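Local coordinates for protein type II secretion chaperone CpaB (Acinetobacter nosocomialis M2, PDB 6O38) that binds the secreted metalloprotease CpaA as its chaperone, probably readying it for export by the type II secretion system, at residues K66-E78 with I154-E166. Residues are numbered along the deposited sequence; the frame is centred on the assembly and turned at random.
Sequences KGMVIKYDPKVIE and IKDGVGLVQTMDE
Gly157 O accepts a hydrogen bond from Tyr72 N (2.7 Å, N-H...O angle 149°), and Lys71 CA adds a weaker C-H...O contact at 3.5 Å. Gly157 belongs to the type I' turn from Lys155 to Val158, where its positive phi (84°) suits glycine. Farther along, Ile70 and Gly159 exchange two backbone hydrogen bonds, as do Met68 and Val161, in antiparallel register. Ile154, itself buried, crosses Tyr72 at about a right angle and lays its CD1 over the ring, 3.9 Å from the centroid, a CH-pi contact. Tyr72 suits this place because its ring offers an apolar face while its OH reaches a hydrogen bond with Gln132. On the face carrying Met68, Ile70 and Val161, Ile70 holds CG1 between its backbone N and carbonyl carbon (chi1 52°), bringing it to Val161 CG2 (3.5 Å). Carried on from there, Ile70 CD1 meets Ile154 CG1 (3.8 Å) across Gly159, whose missing side chain lets the two isoleucines meet. Val161 CG2 also touches CE of Met68, here selenomethionine. Over the opposite, more exposed face, Val69 CG1 lies beside Val158 CG2 (4.2 Å). The chain's second strand, 68-72, thus pairs with its last, 158-163: strands 85-90 to 158-163 follow one another in order as an antiparallel meander, to whose last strand 68-72 is added, with 45-47 beyond it.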
loop_
_atom_site.group_PDB
_atom_site.type_symbol
_atom_site.label_atom_id
_atom_site.label_comp_id
_atom_site.label_asym_id
_atom_site.label_seq_id
_atom_site.Cartn_x
_atom_site.Cartn_y
_atom_site.Cartn_z
ATOM N N LYS G 66 7.533 -19.482 -4.023
ATOM C CA LYS G 66 6.226 -18.950 -4.389
ATOM C C LYS G 66 6.313 -17.466 -4.723
ATOM O O LYS G 66 6.704 -16.655 -3.885
ATOM C CB LYS G 66 5.218 -19.172 -3.259
ATOM C CG LYS G 66 4.965 -20.634 -2.926
ATOM C CD LYS G 66 3.967 -20.772 -1.789
ATOM C CE LYS G 66 3.706 -22.231 -1.452
ATOM N NZ LYS G 66 2.739 -22.373 -0.329
ATOM N N GLY G 67 5.947 -17.117 -5.946
ATOM C CA GLY G 67 5.961 -15.735 -6.371
ATOM C C GLY G 67 6.148 -15.638 -7.872
ATOM O O GLY G 67 5.823 -16.560 -8.614
HETATM N N MSE G 68 6.686 -14.498 -8.290
HETATM C CA MSE G 68 6.844 -14.184 -9.703
HETATM C C MSE G 68 8.303 -13.890 -10.038
HETATM O O MSE G 68 8.852 -12.872 -9.617
HETATM C CB MSE G 68 5.959 -12.991 -10.069
HETATM C CG MSE G 68 5.933 -12.633 -11.539
HETATM SE SE MSE G 68 4.868 -11.027 -11.812
HETATM C CE MSE G 68 5.881 -9.824 -10.668
ATOM N N VAL G 69 8.930 -14.792 -10.796
ATOM C CA VAL G 69 10.341 -14.644 -11.126
ATOM C C VAL G 69 10.523 -13.494 -12.107
ATOM O O VAL G 69 9.740 -13.329 -13.053
ATOM C CB VAL G 69 10.897 -15.958 -11.701
ATOM C CG1 VAL G 69 12.417 -15.975 -11.616
ATOM C CG2 VAL G 69 10.295 -17.153 -10.977
ATOM N N ILE G 70 11.563 -12.688 -11.885
ATOM C CA ILE G 70 11.832 -11.516 -12.709
ATOM C C ILE G 70 13.328 -11.400 -12.967
ATOM O O ILE G 70 14.159 -11.898 -12.206
ATOM C CB ILE G 70 11.310 -10.211 -12.062
ATOM C CG1 ILE G 70 11.811 -10.084 -10.620
ATOM C CG2 ILE G 70 9.790 -10.145 -12.132
ATOM C CD1 ILE G 70 12.995 -9.153 -10.450
ATOM N N LYS G 71 13.659 -10.725 -14.065
ATOM C CA LYS G 71 15.031 -10.360 -14.385
ATOM C C LYS G 71 15.225 -8.875 -14.110
ATOM O O LYS G 71 14.315 -8.069 -14.326
ATOM C CB LYS G 71 15.363 -10.681 -15.845
ATOM C CG LYS G 71 16.815 -10.427 -16.217
ATOM C CD LYS G 71 17.187 -11.101 -17.527
ATOM C CE LYS G 71 18.668 -10.929 -17.825
ATOM N NZ LYS G 71 19.097 -11.719 -19.011
ATOM N N TYR G 72 16.414 -8.516 -13.631
ATOM C CA TYR G 72 16.667 -7.167 -13.151
ATOM C C TYR G 72 18.064 -6.717 -13.548
ATOM O O TYR G 72 19.020 -7.495 -13.484
ATOM C CB TYR G 72 16.499 -7.097 -11.629
ATOM C CG TYR G 72 16.967 -5.808 -11.000
ATOM C CD1 TYR G 72 16.343 -4.602 -11.290
ATOM C CD2 TYR G 72 18.021 -5.800 -10.097
ATOM C CE1 TYR G 72 16.767 -3.423 -10.709
ATOM C CE2 TYR G 72 18.448 -4.629 -9.510
ATOM C CZ TYR G 72 17.819 -3.445 -9.818
ATOM O OH TYR G 72 18.247 -2.279 -9.231
ATOM N N ASP G 73 18.170 -5.459 -13.960
ATOM C CA ASP G 73 19.451 -4.842 -14.301
ATOM C C ASP G 73 19.725 -3.720 -13.311
ATOM O O ASP G 73 19.029 -2.688 -13.342
ATOM C CB ASP G 73 19.436 -4.309 -15.733
ATOM C CG ASP G 73 20.830 -4.028 -16.273
ATOM O OD1 ASP G 73 21.703 -3.589 -15.497
ATOM O OD2 ASP G 73 21.051 -4.251 -17.483
ATOM N N PRO G 74 20.712 -3.863 -12.419
ATOM C CA PRO G 74 20.958 -2.813 -11.417
ATOM C C PRO G 74 21.505 -1.521 -11.999
ATOM O O PRO G 74 21.483 -0.496 -11.306
ATOM C CB PRO G 74 21.974 -3.467 -10.471
ATOM C CG PRO G 74 22.677 -4.472 -11.322
ATOM C CD PRO G 74 21.640 -4.998 -12.277
ATOM N N LYS G 75 21.989 -1.530 -13.241
ATOM C CA LYS G 75 22.535 -0.323 -13.847
ATOM C C LYS G 75 21.454 0.649 -14.302
ATOM O O LYS G 75 21.749 1.831 -14.504
ATOM C CB LYS G 75 23.431 -0.697 -15.030
ATOM C CG LYS G 75 24.593 -1.600 -14.647
ATOM C CD LYS G 75 25.208 -2.274 -15.860
ATOM C CE LYS G 75 26.313 -3.232 -15.447
ATOM N NZ LYS G 75 26.829 -4.024 -16.597
ATOM N N VAL G 76 20.214 0.180 -14.465
ATOM C CA VAL G 76 19.137 1.062 -14.906
ATOM C C VAL G 76 18.778 2.062 -13.813
ATOM O O VAL G 76 18.607 3.257 -14.079
ATOM C CB VAL G 76 17.917 0.231 -15.343
ATOM C CG1 VAL G 76 16.704 1.128 -15.542
ATOM C CG2 VAL G 76 18.231 -0.535 -16.619
ATOM N N ILE G 77 18.662 1.594 -12.567
ATOM C CA ILE G 77 18.294 2.492 -11.477
ATOM C C ILE G 77 19.455 3.412 -11.114
ATOM O O ILE G 77 19.243 4.565 -10.720
ATOM C CB ILE G 77 17.809 1.682 -10.259
ATOM C CG1 ILE G 77 17.374 2.612 -9.125
ATOM C CG2 ILE G 77 18.892 0.734 -9.778
ATOM C CD1 ILE G 77 16.242 3.544 -9.495
ATOM N N GLU G 78 20.695 2.933 -11.250
ATOM C CA GLU G 78 21.853 3.746 -10.901
ATOM C C GLU G 78 22.030 4.936 -11.834
ATOM O O GLU G 78 22.692 5.909 -11.458
ATOM C CB GLU G 78 23.117 2.886 -10.901
ATOM C CG GLU G 78 23.129 1.814 -9.823
ATOM C CD GLU G 78 24.244 0.806 -10.013
ATOM O OE1 GLU G 78 25.059 0.985 -10.943
ATOM O OE2 GLU G 78 24.304 -0.168 -9.235
ATOM N N ILE G 154 16.178 -9.522 -5.068
ATOM C CA ILE G 154 16.940 -9.794 -6.280
ATOM C C ILE G 154 18.389 -10.075 -5.910
ATOM O O ILE G 154 18.956 -9.417 -5.031
ATOM C CB ILE G 154 16.846 -8.620 -7.276
ATOM C CG1 ILE G 154 15.383 -8.315 -7.598
ATOM C CG2 ILE G 154 17.609 -8.930 -8.552
ATOM C CD1 ILE G 154 15.159 -6.934 -8.161
ATOM N N LYS G 155 18.985 -11.060 -6.583
ATOM C CA LYS G 155 20.377 -11.437 -6.364
ATOM C C LYS G 155 20.994 -11.828 -7.697
ATOM O O LYS G 155 20.534 -12.779 -8.337
ATOM C CB LYS G 155 20.489 -12.589 -5.361
ATOM C CG LYS G 155 21.890 -13.165 -5.226
ATOM C CD LYS G 155 22.787 -12.274 -4.382
ATOM C CE LYS G 155 24.175 -12.878 -4.233
ATOM N NZ LYS G 155 25.120 -11.949 -3.553
ATOM N N ASP G 156 22.033 -11.096 -8.107
ATOM C CA ASP G 156 22.772 -11.370 -9.343
ATOM C C ASP G 156 21.861 -11.330 -10.570
ATOM O O ASP G 156 21.908 -12.202 -11.439
ATOM C CB ASP G 156 23.515 -12.707 -9.254
ATOM C CG ASP G 156 24.578 -12.713 -8.174
ATOM O OD1 ASP G 156 25.184 -11.648 -7.927
ATOM O OD2 ASP G 156 24.810 -13.782 -7.572
ATOM N N GLY G 157 21.021 -10.296 -10.637
ATOM C CA GLY G 157 20.194 -10.055 -11.800
ATOM C C GLY G 157 18.893 -10.825 -11.858
ATOM O O GLY G 157 18.044 -10.505 -12.700
ATOM N N VAL G 158 18.701 -11.825 -11.002
ATOM C CA VAL G 158 17.465 -12.595 -10.950
ATOM C C VAL G 158 16.823 -12.366 -9.588
ATOM O O VAL G 158 17.520 -12.277 -8.570
ATOM C CB VAL G 158 17.714 -14.097 -11.212
ATOM C CG1 VAL G 158 18.689 -14.676 -10.196
ATOM C CG2 VAL G 158 16.402 -14.873 -11.214
ATOM N N GLY G 159 15.496 -12.255 -9.572
ATOM C CA GLY G 159 14.794 -11.918 -8.353
ATOM C C GLY G 159 13.415 -12.540 -8.305
ATOM O O GLY G 159 12.982 -13.226 -9.233
ATOM N N LEU G 160 12.726 -12.290 -7.193
ATOM C CA LEU G 160 11.406 -12.851 -6.944
ATOM C C LEU G 160 10.507 -11.777 -6.353
ATOM O O LEU G 160 10.858 -11.157 -5.345
ATOM C CB LEU G 160 11.488 -14.051 -5.992
ATOM C CG LEU G 160 10.189 -14.811 -5.714
ATOM C CD1 LEU G 160 9.680 -15.492 -6.975
ATOM C CD2 LEU G 160 10.388 -15.822 -4.593
ATOM N N VAL G 161 9.354 -11.562 -6.979
ATOM C CA VAL G 161 8.340 -10.642 -6.481
ATOM C C VAL G 161 7.154 -11.459 -5.995
ATOM O O VAL G 161 6.757 -12.440 -6.634
ATOM C CB VAL G 161 7.900 -9.621 -7.547
ATOM C CG1 VAL G 161 7.717 -8.250 -6.919
ATOM C CG2 VAL G 161 8.914 -9.557 -8.664
ATOM N N GLN G 162 6.590 -11.051 -4.863
ATOM C CA GLN G 162 5.491 -11.781 -4.257
ATOM C C GLN G 162 4.671 -10.828 -3.404
ATOM O O GLN G 162 5.154 -9.779 -2.969
ATOM C CB GLN G 162 6.000 -12.946 -3.399
ATOM C CG GLN G 162 6.912 -12.503 -2.262
ATOM C CD GLN G 162 7.483 -13.665 -1.473
ATOM O OE1 GLN G 162 7.653 -14.764 -1.999
ATOM N NE2 GLN G 162 7.782 -13.425 -0.202
ATOM N N THR G 163 3.418 -11.205 -3.173
ATOM C CA THR G 163 2.612 -10.501 -2.192
ATOM C C THR G 163 3.134 -10.816 -0.795
ATOM O O THR G 163 3.671 -11.897 -0.539
ATOM C CB THR G 163 1.141 -10.898 -2.312
ATOM O OG1 THR G 163 1.002 -11.932 -3.295
ATOM C CG2 THR G 163 0.299 -9.699 -2.725
HETATM N N MSE G 164 2.978 -9.857 0.109
HETATM C CA MSE G 164 3.596 -9.954 1.428
HETATM C C MSE G 164 3.007 -11.075 2.282
HETATM O O MSE G 164 3.573 -11.437 3.315
HETATM C CB MSE G 164 3.480 -8.615 2.158
HETATM C CG MSE G 164 4.122 -7.466 1.398
HETATM SE SE MSE G 164 5.176 -6.280 2.526
HETATM C CE MSE G 164 6.036 -5.226 1.127
ATOM N N ASP G 165 1.870 -11.628 1.849
ATOM C CA ASP G 165 1.295 -12.766 2.558
ATOM C C ASP G 165 2.143 -14.018 2.382
ATOM O O ASP G 165 2.174 -14.876 3.272
ATOM C CB ASP G 165 -0.136 -13.021 2.083
ATOM C CG ASP G 165 -0.238 -13.173 0.578
ATOM O OD1 ASP G 165 0.806 -13.116 -0.104
ATOM O OD2 ASP G 165 -1.368 -13.350 0.076
ATOM N N GLU G 166 2.834 -14.140 1.247
ATOM C CA GLU G 166 3.773 -15.232 1.031
ATOM C C GLU G 166 5.039 -15.094 1.863
ATOM O O GLU G 166 5.824 -16.046 1.925
ATOM C CB GLU G 166 4.145 -15.310 -0.452
ATOM C CG GLU G 166 2.979 -15.607 -1.382
ATOM C CD GLU G 166 2.407 -16.997 -1.184
ATOM O OE1 GLU G 166 3.120 -17.867 -0.641
ATOM O OE2 GLU G 166 1.241 -17.219 -1.571
#